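Local atomic coordinates of muramoyltetrapeptide carboxypeptidase (Oxalobacter formigenes OXCC13, PDB entry 6UUK), a protein that probably works as a serine-type LD-carboxypeptidase that trims the terminal D-alanine from muramoyl tetrapeptides of cell-wall peptidoglycan. Residues T224-M229 against G241-E246; R257-L262 against S298-R303; H278-K283 against G315-K320; P307-L312 against G336-D341. One frame throughout, in Å; residues are numbered along the deposited sequence.

Contact 1 of 4, residues T224-M229 against G241-E246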
loop_
_atom_site.group_PDB
_atom_site.type_symbol
_atom_site.label_atom_id
_atom_site.label_comp_id
_atom_site.label_asym_id
_atom_site.label_seq_id
_atom_site.Cartn_x
_atom_site.Cartn_y
_atom_site.Cartn_z
ATOM N N THR B 224 1.491 -3.164 5.892
ATOM C CA THR B 224 1.895 -2.545 4.634
ATOM C C THR B 224 2.474 -3.576 3.673
ATOM O O THR B 224 2.246 -3.501 2.459
ATOM C CB THR B 224 2.904 -1.426 4.896
ATOM O OG1 THR B 224 2.339 -0.477 5.810
ATOM C CG2 THR B 224 3.269 -0.714 3.602
HETATM N N MSE B 225 3.212 -4.550 4.195
HETATM C CA MSE B 225 3.830 -5.571 3.358
HETATM C C MSE B 225 2.809 -6.609 2.902
HETATM O O MSE B 225 2.961 -7.214 1.842
HETATM C CB MSE B 225 4.978 -6.249 4.106
HETATM C CG MSE B 225 5.944 -5.270 4.748
HETATM SE SE MSE B 225 6.620 -3.945 3.486
HETATM C CE MSE B 225 7.353 -2.663 4.761
ATOM N N LEU B 226 1.765 -6.812 3.709
ATOM C CA LEU B 226 0.708 -7.743 3.329
ATOM C C LEU B 226 -0.194 -7.148 2.254
ATOM O O LEU B 226 -0.540 -7.825 1.280
ATOM C CB LEU B 226 -0.108 -8.147 4.557
ATOM C CG LEU B 226 0.573 -9.126 5.515
ATOM C CD1 LEU B 226 -0.319 -9.423 6.709
ATOM C CD2 LEU B 226 0.945 -10.410 4.788
ATOM N N ALA B 227 -0.592 -5.882 2.417
ATOM C CA ALA B 227 -1.343 -5.208 1.363
ATOM C C ALA B 227 -0.505 -5.059 0.101
ATOM O O ALA B 227 -1.048 -5.037 -1.009
ATOM C CB ALA B 227 -1.825 -3.843 1.852
ATOM N N HIS B 228 0.817 -4.954 0.254
ATOM C CA HIS B 228 1.720 -4.977 -0.891
ATOM C C HIS B 228 1.705 -6.323 -1.607
ATOM O O HIS B 228 2.017 -6.382 -2.802
ATOM C CB HIS B 228 3.140 -4.633 -0.433
ATOM C CG HIS B 228 4.183 -4.812 -1.491
ATOM N ND1 HIS B 228 4.144 -4.144 -2.696
ATOM C CD2 HIS B 228 5.297 -5.580 -1.522
ATOM C CE1 HIS B 228 5.188 -4.496 -3.425
ATOM N NE2 HIS B 228 5.904 -5.365 -2.736
HETATM N N MSE B 229 1.340 -7.394 -0.910
HETATM C CA MSE B 229 1.303 -8.729 -1.498
HETATM C C MSE B 229 0.000 -9.006 -2.241
HETATM O O MSE B 229 -0.140 -10.042 -2.890
HETATM C CB MSE B 229 1.508 -9.791 -0.417
HETATM C CG MSE B 229 2.936 -9.929 0.063
HETATM SE SE MSE B 229 4.143 -10.388 -1.391
HETATM C CE MSE B 229 5.477 -11.357 -0.360
ATOM N N GLY B 241 -7.407 -19.735 8.129
ATOM C CA GLY B 241 -6.347 -19.492 9.079
ATOM C C GLY B 241 -6.645 -18.311 9.994
ATOM O O GLY B 241 -7.688 -17.667 9.922
ATOM N N ILE B 242 -5.688 -18.040 10.874
ATOM C CA ILE B 242 -5.763 -16.929 11.815
ATOM C C ILE B 242 -4.735 -15.895 11.377
ATOM O O ILE B 242 -3.523 -16.123 11.487
ATOM C CB ILE B 242 -5.522 -17.386 13.260
ATOM C CG1 ILE B 242 -6.476 -18.526 13.621
ATOM C CG2 ILE B 242 -5.699 -16.223 14.223
ATOM C CD1 ILE B 242 -6.323 -19.028 15.039
ATOM N N LEU B 243 -5.213 -14.760 10.877
ATOM C CA LEU B 243 -4.360 -13.726 10.308
ATOM C C LEU B 243 -4.113 -12.629 11.336
ATOM O O LEU B 243 -5.052 -12.160 11.988
ATOM C CB LEU B 243 -5.000 -13.136 9.049
ATOM C CG LEU B 243 -4.222 -12.049 8.304
ATOM C CD1 LEU B 243 -2.942 -12.609 7.713
ATOM C CD2 LEU B 243 -5.084 -11.425 7.220
ATOM N N PHE B 244 -2.852 -12.224 11.476
ATOM C CA PHE B 244 -2.466 -11.141 12.368
ATOM C C PHE B 244 -1.712 -10.073 11.589
ATOM O O PHE B 244 -0.961 -10.375 10.657
ATOM C CB PHE B 244 -1.605 -11.652 13.538
ATOM C CG PHE B 244 -0.247 -12.151 13.128
ATOM C CD1 PHE B 244 -0.074 -13.458 12.702
ATOM C CD2 PHE B 244 0.860 -11.320 13.185
ATOM C CE1 PHE B 244 1.175 -13.921 12.330
ATOM C CE2 PHE B 244 2.110 -11.777 12.814
ATOM C CZ PHE B 244 2.268 -13.079 12.386
ATOM N N VAL B 245 -1.923 -8.811 11.976
ATOM C CA VAL B 245 -1.321 -7.670 11.299
ATOM C C VAL B 245 -0.830 -6.665 12.331
ATOM O O VAL B 245 -1.268 -6.652 13.484
ATOM C CB VAL B 245 -2.301 -6.982 10.321
ATOM C CG1 VAL B 245 -2.624 -7.896 9.150
ATOM C CG2 VAL B 245 -3.572 -6.568 11.047
ATOM N N GLU B 246 0.096 -5.811 11.895
ATOM C CA GLU B 246 0.617 -4.724 12.712
ATOM C C GLU B 246 1.274 -3.706 11.790
ATOM O O GLU B 246 1.597 -4.007 10.638
ATOM C CB GLU B 246 1.608 -5.231 13.769
ATOM C CG GLU B 246 2.764 -6.066 13.228
ATOM C CD GLU B 246 3.880 -5.225 12.635
ATOM O OE1 GLU B 246 4.510 -5.676 11.655
ATOM O OE2 GLU B 246 4.124 -4.112 13.146
#

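Contact 2 of 4, residues R257-L262 against S298-R303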
loop_
_atom_site.group_PDB
_atom_site.type_symbol
_atom_site.label_atom_id
_atom_site.label_comp_id
_atom_site.label_asym_id
_atom_site.label_seq_id
_atom_site.Cartn_x
_atom_site.Cartn_y
_atom_site.Cartn_z
ATOM N N ARG B 257 -7.709 1.358 5.143
ATOM C CA ARG B 257 -7.548 1.284 3.695
ATOM C C ARG B 257 -6.879 -0.022 3.284
ATOM O O ARG B 257 -7.383 -0.746 2.417
ATOM C CB ARG B 257 -6.741 2.487 3.207
ATOM C CG ARG B 257 -6.544 2.560 1.705
ATOM C CD ARG B 257 -5.777 3.817 1.340
ATOM N NE ARG B 257 -4.527 3.915 2.089
ATOM C CZ ARG B 257 -3.783 5.013 2.165
ATOM N NH1 ARG B 257 -4.164 6.119 1.540
ATOM N NH2 ARG B 257 -2.661 5.009 2.871
HETATM N N MSE B 258 -5.748 -0.344 3.902
HETATM C CA MSE B 258 -5.018 -1.564 3.577
HETATM C C MSE B 258 -5.792 -2.809 3.999
HETATM O O MSE B 258 -5.658 -3.868 3.387
HETATM C CB MSE B 258 -3.637 -1.545 4.231
HETATM C CG MSE B 258 -2.715 -0.481 3.661
HETATM SE SE MSE B 258 -0.991 -0.385 4.560
HETATM C CE MSE B 258 -0.118 0.910 3.392
ATOM N N LEU B 259 -6.606 -2.677 5.050
ATOM C CA LEU B 259 -7.481 -3.778 5.437
ATOM C C LEU B 259 -8.608 -3.972 4.432
ATOM O O LEU B 259 -9.089 -5.097 4.253
ATOM C CB LEU B 259 -8.050 -3.538 6.836
ATOM C CG LEU B 259 -7.082 -3.727 8.006
ATOM C CD1 LEU B 259 -7.750 -3.357 9.320
ATOM C CD2 LEU B 259 -6.562 -5.155 8.049
ATOM N N LEU B 260 -9.043 -2.897 3.771
ATOM C CA LEU B 260 -10.052 -3.035 2.727
ATOM C C LEU B 260 -9.482 -3.701 1.482
ATOM O O LEU B 260 -10.206 -4.416 0.781
ATOM C CB LEU B 260 -10.644 -1.670 2.375
ATOM C CG LEU B 260 -11.689 -1.116 3.347
ATOM C CD1 LEU B 260 -12.217 0.224 2.862
ATOM C CD2 LEU B 260 -12.826 -2.110 3.531
ATOM N N GLN B 261 -8.198 -3.479 1.190
ATOM C CA GLN B 261 -7.574 -4.169 0.066
ATOM C C GLN B 261 -7.515 -5.669 0.316
ATOM O O GLN B 261 -7.782 -6.470 -0.587
ATOM C CB GLN B 261 -6.175 -3.612 -0.190
ATOM C CG GLN B 261 -5.461 -4.266 -1.364
ATOM C CD GLN B 261 -4.122 -3.626 -1.666
ATOM O OE1 GLN B 261 -3.560 -2.914 -0.834
ATOM N NE2 GLN B 261 -3.605 -3.872 -2.863
ATOM N N LEU B 262 -7.170 -6.070 1.542
ATOM C CA LEU B 262 -7.203 -7.483 1.895
ATOM C C LEU B 262 -8.622 -8.034 1.938
ATOM O O LEU B 262 -8.805 -9.247 1.803
ATOM C CB LEU B 262 -6.521 -7.708 3.245
ATOM C CG LEU B 262 -5.085 -7.194 3.358
ATOM C CD1 LEU B 262 -4.511 -7.487 4.736
ATOM C CD2 LEU B 262 -4.209 -7.793 2.268
ATOM N N SER B 298 -14.833 -0.385 14.940
ATOM C CA SER B 298 -16.270 -0.638 14.912
ATOM C C SER B 298 -16.784 -0.728 13.480
ATOM O O SER B 298 -17.647 -1.560 13.177
ATOM C CB SER B 298 -17.010 0.453 15.683
ATOM O OG SER B 298 -18.407 0.216 15.688
ATOM N N TRP B 299 -16.269 0.122 12.588
ATOM C CA TRP B 299 -16.649 0.032 11.183
ATOM C C TRP B 299 -16.072 -1.218 10.531
ATOM O O TRP B 299 -16.693 -1.786 9.626
ATOM C CB TRP B 299 -16.192 1.282 10.431
ATOM C CG TRP B 299 -16.714 1.366 9.029
ATOM C CD1 TRP B 299 -17.848 2.001 8.614
ATOM C CD2 TRP B 299 -16.124 0.793 7.855
ATOM N NE1 TRP B 299 -18.000 1.859 7.256
ATOM C CE2 TRP B 299 -16.955 1.122 6.767
ATOM C CE3 TRP B 299 -14.974 0.032 7.620
ATOM C CZ2 TRP B 299 -16.673 0.718 5.463
ATOM C CZ3 TRP B 299 -14.696 -0.367 6.326
ATOM C CH2 TRP B 299 -15.541 -0.024 5.264
ATOM N N LEU B 300 -14.892 -1.655 10.975
ATOM C CA LEU B 300 -14.294 -2.865 10.423
ATOM C C LEU B 300 -15.092 -4.103 10.817
ATOM O O LEU B 300 -15.356 -4.971 9.978
ATOM C CB LEU B 300 -12.845 -2.991 10.892
ATOM C CG LEU B 300 -12.043 -4.165 10.330
ATOM C CD1 LEU B 300 -11.704 -3.933 8.866
ATOM C CD2 LEU B 300 -10.782 -4.399 11.149
ATOM N N ARG B 301 -15.486 -4.197 12.090
ATOM C CA ARG B 301 -16.249 -5.354 12.544
ATOM C C ARG B 301 -17.643 -5.389 11.931
ATOM O O ARG B 301 -18.209 -6.472 11.748
ATOM C CB ARG B 301 -16.330 -5.356 14.070
ATOM C CG ARG B 301 -15.004 -5.666 14.748
ATOM C CD ARG B 301 -15.047 -5.370 16.237
ATOM N NE ARG B 301 -13.831 -5.815 16.911
ATOM C CZ ARG B 301 -13.519 -5.514 18.167
ATOM N NH1 ARG B 301 -14.330 -4.756 18.891
ATOM N NH2 ARG B 301 -12.390 -5.965 18.698
ATOM N N SER B 302 -18.210 -4.225 11.606
ATOM C CA SER B 302 -19.496 -4.204 10.919
ATOM C C SER B 302 -19.357 -4.625 9.462
ATOM O O SER B 302 -20.268 -5.248 8.908
ATOM C CB SER B 302 -20.123 -2.813 11.014
ATOM O OG SER B 302 -20.378 -2.457 12.361
ATOM N N ARG B 303 -18.225 -4.301 8.832
ATOM C CA ARG B 303 -18.004 -4.684 7.442
ATOM C C ARG B 303 -17.566 -6.140 7.327
ATOM O O ARG B 303 -18.116 -6.899 6.522
ATOM C CB ARG B 303 -16.965 -3.759 6.804
ATOM C CG ARG B 303 -16.298 -4.329 5.556
ATOM C CD ARG B 303 -17.278 -4.476 4.401
ATOM N NE ARG B 303 -17.562 -3.200 3.753
ATOM C CZ ARG B 303 -16.913 -2.747 2.685
ATOM N NH1 ARG B 303 -15.942 -3.468 2.142
ATOM N NH2 ARG B 303 -17.236 -1.573 2.157
#

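Contact 3 of 4, residues H278-K283 against G315-K320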
loop_
_atom_site.group_PDB
_atom_site.type_symbol
_atom_site.label_atom_id
_atom_site.label_comp_id
_atom_site.label_asym_id
_atom_site.label_seq_id
_atom_site.Cartn_x
_atom_site.Cartn_y
_atom_site.Cartn_z
ATOM N N HIS B 278 0.095 -4.456 17.431
ATOM C CA HIS B 278 0.353 -3.085 17.846
ATOM C C HIS B 278 0.312 -2.148 16.645
ATOM O O HIS B 278 0.998 -2.373 15.643
ATOM C CB HIS B 278 1.706 -2.978 18.548
ATOM C CG HIS B 278 1.689 -3.445 19.971
ATOM N ND1 HIS B 278 0.912 -2.848 20.940
ATOM C CD2 HIS B 278 2.362 -4.444 20.589
ATOM C CE1 HIS B 278 1.102 -3.463 22.093
ATOM N NE2 HIS B 278 1.977 -4.434 21.909
ATOM N N PHE B 279 -0.501 -1.100 16.750
ATOM C CA PHE B 279 -0.539 0.000 15.790
ATOM C C PHE B 279 -0.230 1.261 16.591
ATOM O O PHE B 279 -1.132 1.897 17.143
ATOM C CB PHE B 279 -1.891 0.087 15.080
ATOM C CG PHE B 279 -2.152 -1.046 14.127
ATOM C CD1 PHE B 279 -1.850 -0.921 12.782
ATOM C CD2 PHE B 279 -2.702 -2.235 14.578
ATOM C CE1 PHE B 279 -2.090 -1.960 11.903
ATOM C CE2 PHE B 279 -2.944 -3.279 13.705
ATOM C CZ PHE B 279 -2.638 -3.140 12.364
ATOM N N SER B 280 1.048 1.615 16.664
ATOM C CA SER B 280 1.522 2.665 17.552
ATOM C C SER B 280 1.974 3.886 16.761
ATOM O O SER B 280 2.093 3.859 15.533
ATOM C CB SER B 280 2.666 2.148 18.431
ATOM O OG SER B 280 3.738 1.667 17.640
ATOM N N GLU B 281 2.223 4.970 17.501
ATOM C CA GLU B 281 2.707 6.241 16.962
ATOM C C GLU B 281 1.749 6.786 15.898
ATOM O O GLU B 281 2.009 6.758 14.694
ATOM C CB GLU B 281 4.129 6.089 16.409
ATOM C CG GLU B 281 5.148 5.762 17.481
ATOM C CD GLU B 281 6.552 5.654 16.938
ATOM O OE1 GLU B 281 6.707 5.549 15.705
ATOM O OE2 GLU B 281 7.502 5.677 17.748
ATOM N N PHE B 282 0.622 7.288 16.390
ATOM C CA PHE B 282 -0.393 7.893 15.548
ATOM C C PHE B 282 -0.224 9.406 15.533
ATOM O O PHE B 282 0.632 9.971 16.218
ATOM C CB PHE B 282 -1.795 7.523 16.034
ATOM C CG PHE B 282 -2.185 6.111 15.738
ATOM C CD1 PHE B 282 -1.330 5.270 15.048
ATOM C CD2 PHE B 282 -3.419 5.628 16.138
ATOM C CE1 PHE B 282 -1.693 3.970 14.774
ATOM C CE2 PHE B 282 -3.787 4.331 15.864
ATOM C CZ PHE B 282 -2.926 3.501 15.179
ATOM N N LYS B 283 -1.069 10.065 14.744
ATOM C CA LYS B 283 -1.137 11.520 14.737
ATOM C C LYS B 283 -2.536 12.009 14.367
ATOM O O LYS B 283 -2.751 12.513 13.259
ATOM C CB LYS B 283 -0.104 12.102 13.775
ATOM C CG LYS B 283 1.194 12.524 14.442
ATOM C CD LYS B 283 0.967 13.678 15.411
ATOM C CE LYS B 283 2.248 14.064 16.130
ATOM N NZ LYS B 283 3.294 14.508 15.176
ATOM N N GLY B 315 4.478 -6.040 17.312
ATOM C CA GLY B 315 4.616 -4.879 16.454
ATOM C C GLY B 315 6.009 -4.292 16.588
ATOM O O GLY B 315 6.936 -4.962 17.043
ATOM N N HIS B 316 6.129 -3.032 16.183
ATOM C CA HIS B 316 7.393 -2.309 16.319
ATOM C C HIS B 316 7.513 -1.671 17.697
ATOM O O HIS B 316 7.776 -0.477 17.835
ATOM C CB HIS B 316 7.528 -1.266 15.219
ATOM C CG HIS B 316 7.555 -1.845 13.838
ATOM N ND1 HIS B 316 6.455 -2.431 13.252
ATOM C CD2 HIS B 316 8.552 -1.922 12.926
ATOM C CE1 HIS B 316 6.772 -2.846 12.038
ATOM N NE2 HIS B 316 8.039 -2.549 11.816
ATOM N N THR B 317 7.311 -2.480 18.731
ATOM C CA THR B 317 7.399 -2.044 20.114
ATOM C C THR B 317 8.592 -2.704 20.790
ATOM O O THR B 317 9.177 -3.662 20.275
ATOM C CB THR B 317 6.114 -2.379 20.880
ATOM O OG1 THR B 317 5.881 -3.792 20.836
ATOM C CG2 THR B 317 4.923 -1.660 20.262
ATOM N N LYS B 318 8.955 -2.171 21.958
ATOM C CA LYS B 318 10.050 -2.756 22.725
ATOM C C LYS B 318 9.732 -4.192 23.121
ATOM O O LYS B 318 10.558 -5.095 22.947
ATOM C CB LYS B 318 10.339 -1.907 23.963
ATOM C CG LYS B 318 11.215 -2.603 24.990
ATOM C CD LYS B 318 11.442 -1.733 26.212
ATOM C CE LYS B 318 12.215 -2.484 27.281
ATOM N NZ LYS B 318 12.480 -1.631 28.469
ATOM N N ASP B 319 8.534 -4.421 23.656
ATOM C CA ASP B 319 8.097 -5.757 24.038
ATOM C C ASP B 319 7.296 -6.373 22.898
ATOM O O ASP B 319 6.231 -5.866 22.533
ATOM C CB ASP B 319 7.261 -5.709 25.317
ATOM C CG ASP B 319 8.108 -5.532 26.558
ATOM O OD1 ASP B 319 9.242 -5.021 26.440
ATOM O OD2 ASP B 319 7.646 -5.919 27.650
ATOM N N LYS B 320 7.813 -7.464 22.337
ATOM C CA LYS B 320 7.140 -8.179 21.265
ATOM C C LYS B 320 7.352 -9.672 21.455
ATOM O O LYS B 320 8.285 -10.107 22.135
ATOM C CB LYS B 320 7.647 -7.743 19.882
ATOM C CG LYS B 320 9.056 -8.216 19.564
ATOM C CD LYS B 320 9.539 -7.663 18.234
ATOM C CE LYS B 320 9.679 -6.152 18.288
ATOM N NZ LYS B 320 10.125 -5.583 16.989
#

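Contact 4 of 4, residues P307-L312 against G336-D341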
loop_
_atom_site.group_PDB
_atom_site.type_symbol
_atom_site.label_atom_id
_atom_site.label_comp_id
_atom_site.label_asym_id
_atom_site.label_seq_id
_atom_site.Cartn_x
_atom_site.Cartn_y
_atom_site.Cartn_z
ATOM N N PRO B 307 -14.598 -12.616 12.952
ATOM C CA PRO B 307 -14.372 -11.860 14.189
ATOM C C PRO B 307 -12.996 -11.212 14.201
ATOM O O PRO B 307 -12.011 -11.790 13.735
ATOM C CB PRO B 307 -14.500 -12.925 15.282
ATOM C CG PRO B 307 -14.147 -14.204 14.598
ATOM C CD PRO B 307 -14.670 -14.067 13.196
ATOM N N VAL B 308 -12.940 -9.999 14.741
ATOM C CA VAL B 308 -11.705 -9.228 14.842
ATOM C C VAL B 308 -11.321 -9.143 16.313
ATOM O O VAL B 308 -12.084 -8.618 17.133
ATOM C CB VAL B 308 -11.857 -7.829 14.228
ATOM C CG1 VAL B 308 -10.555 -7.053 14.351
ATOM C CG2 VAL B 308 -12.287 -7.935 12.773
ATOM N N VAL B 309 -10.139 -9.657 16.645
ATOM C CA VAL B 309 -9.635 -9.687 18.013
ATOM C C VAL B 309 -8.440 -8.750 18.105
ATOM O O VAL B 309 -7.536 -8.802 17.261
ATOM C CB VAL B 309 -9.253 -11.115 18.438
ATOM C CG1 VAL B 309 -8.651 -11.115 19.834
ATOM C CG2 VAL B 309 -10.467 -12.028 18.376
ATOM N N THR B 310 -8.436 -7.894 19.121
ATOM C CA THR B 310 -7.377 -6.917 19.324
ATOM C C THR B 310 -6.582 -7.250 20.580
ATOM O O THR B 310 -6.957 -8.114 21.377
ATOM C CB THR B 310 -7.953 -5.499 19.427
ATOM O OG1 THR B 310 -8.681 -5.365 20.654
ATOM C CG2 THR B 310 -8.886 -5.221 18.260
ATOM N N GLY B 311 -5.463 -6.547 20.746
ATOM C CA GLY B 311 -4.632 -6.685 21.922
ATOM C C GLY B 311 -3.388 -7.529 21.749
ATOM O O GLY B 311 -2.643 -7.701 22.721
ATOM N N LEU B 312 -3.141 -8.059 20.557
ATOM C CA LEU B 312 -1.964 -8.883 20.315
ATOM C C LEU B 312 -0.697 -8.085 20.601
ATOM O O LEU B 312 -0.478 -7.038 19.971
ATOM C CB LEU B 312 -1.954 -9.386 18.874
ATOM C CG LEU B 312 -0.767 -10.254 18.446
ATOM C CD1 LEU B 312 -0.771 -11.587 19.179
ATOM C CD2 LEU B 312 -0.772 -10.468 16.941
ATOM N N GLY B 336 -12.473 -10.329 27.402
ATOM C CA GLY B 336 -11.340 -9.647 27.979
ATOM C C GLY B 336 -10.117 -10.524 28.163
ATOM O O GLY B 336 -8.990 -10.020 28.098
ATOM N N LYS B 337 -10.313 -11.821 28.395
ATOM C CA LYS B 337 -9.218 -12.771 28.559
ATOM C C LYS B 337 -8.995 -13.475 27.225
ATOM O O LYS B 337 -9.841 -14.256 26.778
ATOM C CB LYS B 337 -9.527 -13.774 29.668
ATOM N N ILE B 338 -7.858 -13.197 26.592
ATOM C CA ILE B 338 -7.533 -13.739 25.280
ATOM C C ILE B 338 -6.261 -14.567 25.391
ATOM O O ILE B 338 -5.296 -14.157 26.046
ATOM C CB ILE B 338 -7.370 -12.622 24.229
ATOM C CG1 ILE B 338 -8.512 -11.614 24.355
ATOM C CG2 ILE B 338 -7.345 -13.212 22.830
ATOM C CD1 ILE B 338 -8.409 -10.448 23.406
ATOM N N GLN B 339 -6.266 -15.734 24.750
ATOM C CA GLN B 339 -5.146 -16.662 24.796
ATOM C C GLN B 339 -4.913 -17.235 23.407
ATOM O O GLN B 339 -5.867 -17.556 22.693
ATOM C CB GLN B 339 -5.405 -17.790 25.805
ATOM C CG GLN B 339 -4.272 -18.791 25.943
ATOM C CD GLN B 339 -4.489 -19.752 27.098
ATOM O OE1 GLN B 339 -5.161 -19.422 28.076
ATOM N NE2 GLN B 339 -3.924 -20.948 26.988
ATOM N N LEU B 340 -3.642 -17.360 23.027
ATOM C CA LEU B 340 -3.256 -17.832 21.697
ATOM C C LEU B 340 -2.177 -18.900 21.848
ATOM O O LEU B 340 -1.009 -18.581 22.092
ATOM C CB LEU B 340 -2.770 -16.677 20.826
ATOM C CG LEU B 340 -2.363 -17.025 19.393
ATOM C CD1 LEU B 340 -3.565 -17.509 18.595
ATOM C CD2 LEU B 340 -1.706 -15.833 18.715
ATOM N N ASP B 341 -2.567 -20.163 21.700
ATOM C CA ASP B 341 -1.624 -21.272 21.719
ATOM C C ASP B 341 -1.169 -21.587 20.301
ATOM O O ASP B 341 -1.982 -21.639 19.374
ATOM C CB ASP B 341 -2.256 -22.512 22.354
ATOM C CG ASP B 341 -2.796 -22.245 23.745
ATOM O OD1 ASP B 341 -2.323 -21.292 24.397
ATOM O OD2 ASP B 341 -3.694 -22.992 24.187
#

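Contact 1 of 4, residues T224-M229 against G241-E246
Leu226 is the side chain through which helix 224-228 meets strand 242-246, and its path from backbone to tip accounts for nearly the whole contact. CB leaves the helix toward the strand. CG then lies beside the backbone N and anti to the carbonyl carbon (chi1 -74°), and the extended second torsion carries CD1 straight onward while CD2 stays farther from the strand. CD1 does the touching: it sits 3.7 Å from Val245 CG1, the two side chains passing at a slant, and 4.2 Å from Leu243 CD1. Between these two residues the backbone carbonyl contributes as well, with Phe244 O 4.1 Å from Leu226 CD1. Leu243 and Val245 can both take part because alternate residues of a strand face the same way. The two elements belong to a beta-alpha-beta unit: the short helix 223-228 follows strand 213-222 and leads through a long loop to the parallel neighbour 242-248. Helix and strand axes come within 9.0 Å, a gap that Leu226 spans; they are inclined at 121°. Leu226 also touches Met159 of helix 155-163. The CB of Glu246, next in the strand, points away from the helix; its carboxylate makes weak hydrogen bonds to Asn222 through OE1 and to His316 through OE2, the latter linking two residues of the predicted charge relay.

Contact 2 of 4, residues R257-L262 against S298-R303
The indole of Trp299 meets Leu260 edge-on: CD2 of the leucine lies close to the ring plane, 3.8 Å from Trp299 CZ3. One face of the same ring carries CB of Arg303, offset toward the rim. The arginine chain bends at chi2 and chi3, which folds its guanidinium back until Trp299 CH2 stands 3.7 Å above the guanidinium plane. Leu260 CD2 approaches that group obliquely, 3.7 Å from Arg303 NH1, so this one methyl touches both the ring edge and the arginine's NH1. These are two helices of successive beta-alpha-beta crossovers: helix 252-264 joins strand 242-248 to strand 273-280, and helix 293-303 joins strand 273-280 to strand 308-310. As expected of neighbours in such a series, their segments run nearly parallel, at 10°, with axes 11.7 Å apart. That wide spacing is bridged by long side chains. Leu259 and Leu300 cross at about a right angle, Leu259 CD1 reaching to 3.7 Å from Leu300 CD2. The polar edge of Trp299 is used by the second subunit, where Asp101 accepts a hydrogen bond from NE1 and Arg131 makes a cation-pi contact with the indole; Tyr127 of that subunit packs on Leu260.

Contact 3 of 4, residues H278-K283 against G315-K320
Thr317 lays its methyl over one face of the His278 imidazole in a CH-pi contact, CG2 standing 4.0 Å from the ring centroid and 26° off the normal. The hydroxyl passes nearer the rim, with Thr317 OG1 3.6 Å from His278 CD2. Gly315 approaches the same ring at its edge through the backbone N, while its CA lies 4.1 Å from His278 CB. A CB on this glycine would clash with His278 CB, and the backbone angles would also press it against the preceding carbonyl oxygen. One torsion sorts the two branches of Thr317: with chi1 at 59°, CG2 lies beside the backbone N, over the ring, and OG1 falls between N and the carbonyl carbon. From there OG1 donates to Asp319 O at 2.7 Å, coming from above the carbonyl plane rather than along a lone pair. Exchanging Thr317 for a glycine would probably take away the CH-pi contact on this face of the imidazole and leave Asp319 O without its hydroxyl donor. Farther out, Asp319 OD1 is bonded to Ser184, and Thr187 grips the backbone on either side of Asp319, at Lys318 O and Lys320 N. Between Gly315 and Thr317, His316 forms the centre of an inverse gamma turn; its side chain touches Ser152, which places the contact beside the predicted Ser-His-Glu catalytic triad of the S66 peptidases.

Contact 4 of 4, residues P307-L312 against G336-D341
Val309 and Ile338 meet tip to tip in the tight half of this contact, Val309 CG1 lying 3.6 Å from Ile338 CD1 and 3.9 Å from Ile338 CG2. The isoleucine places CG1 anti to its carbonyl carbon (chi1 -45°), and the extended chain beyond brings CD1 to 3.4 Å from Thr310 O as well. That oxygen is a hydrogen-bond acceptor for Trp204 NE1, so the methyl packs against a carbonyl already engaged elsewhere. The second half is looser: Leu312 CD1 comes no nearer than 4.4 Å to Leu340 CD2. Gln339, intervening between Ile338 and Leu340 and more exposed than either, takes no part; its NE2 instead donates almost straight to Asp341 OD1, 3.1 Å away, in the amide plane and on the syn lone pair of the carboxylate. Strand 308-310 is the outermost strand on one side of the mixed sheet, hydrogen-bonded to 273-280, whereas 337-343 lies between 200-205 and 328-333 toward the other. Four strands separate them in order, and that their side chains still meet implies that the sheet is strongly curled; Leu331 of strand 328-333 packs on Val309, and Val275 of strand 273-280 on Leu312.

All four contacts belong to one alpha/beta unit built on the mixed sheet that contains strands 213-222, 242-248, 273-280 and 308-310. Their centres lie 13 to 20 Å apart, contacts 1 and 2 being nearest and contacts 2 and 3 farthest. Contact 1 closes before the others open; contacts 2 and 3 interleave along the chain, as do 3 and 4, while 2 precedes 4. Contacts 1 and 2 place helices against the sheet and each other and reach the second subunit. Contacts 3 and 4 concern strand ends, loop and curled sheet. The predicted charge-relay residues are divided between contacts 1 and 3, Glu246 in the first and His316 in the other.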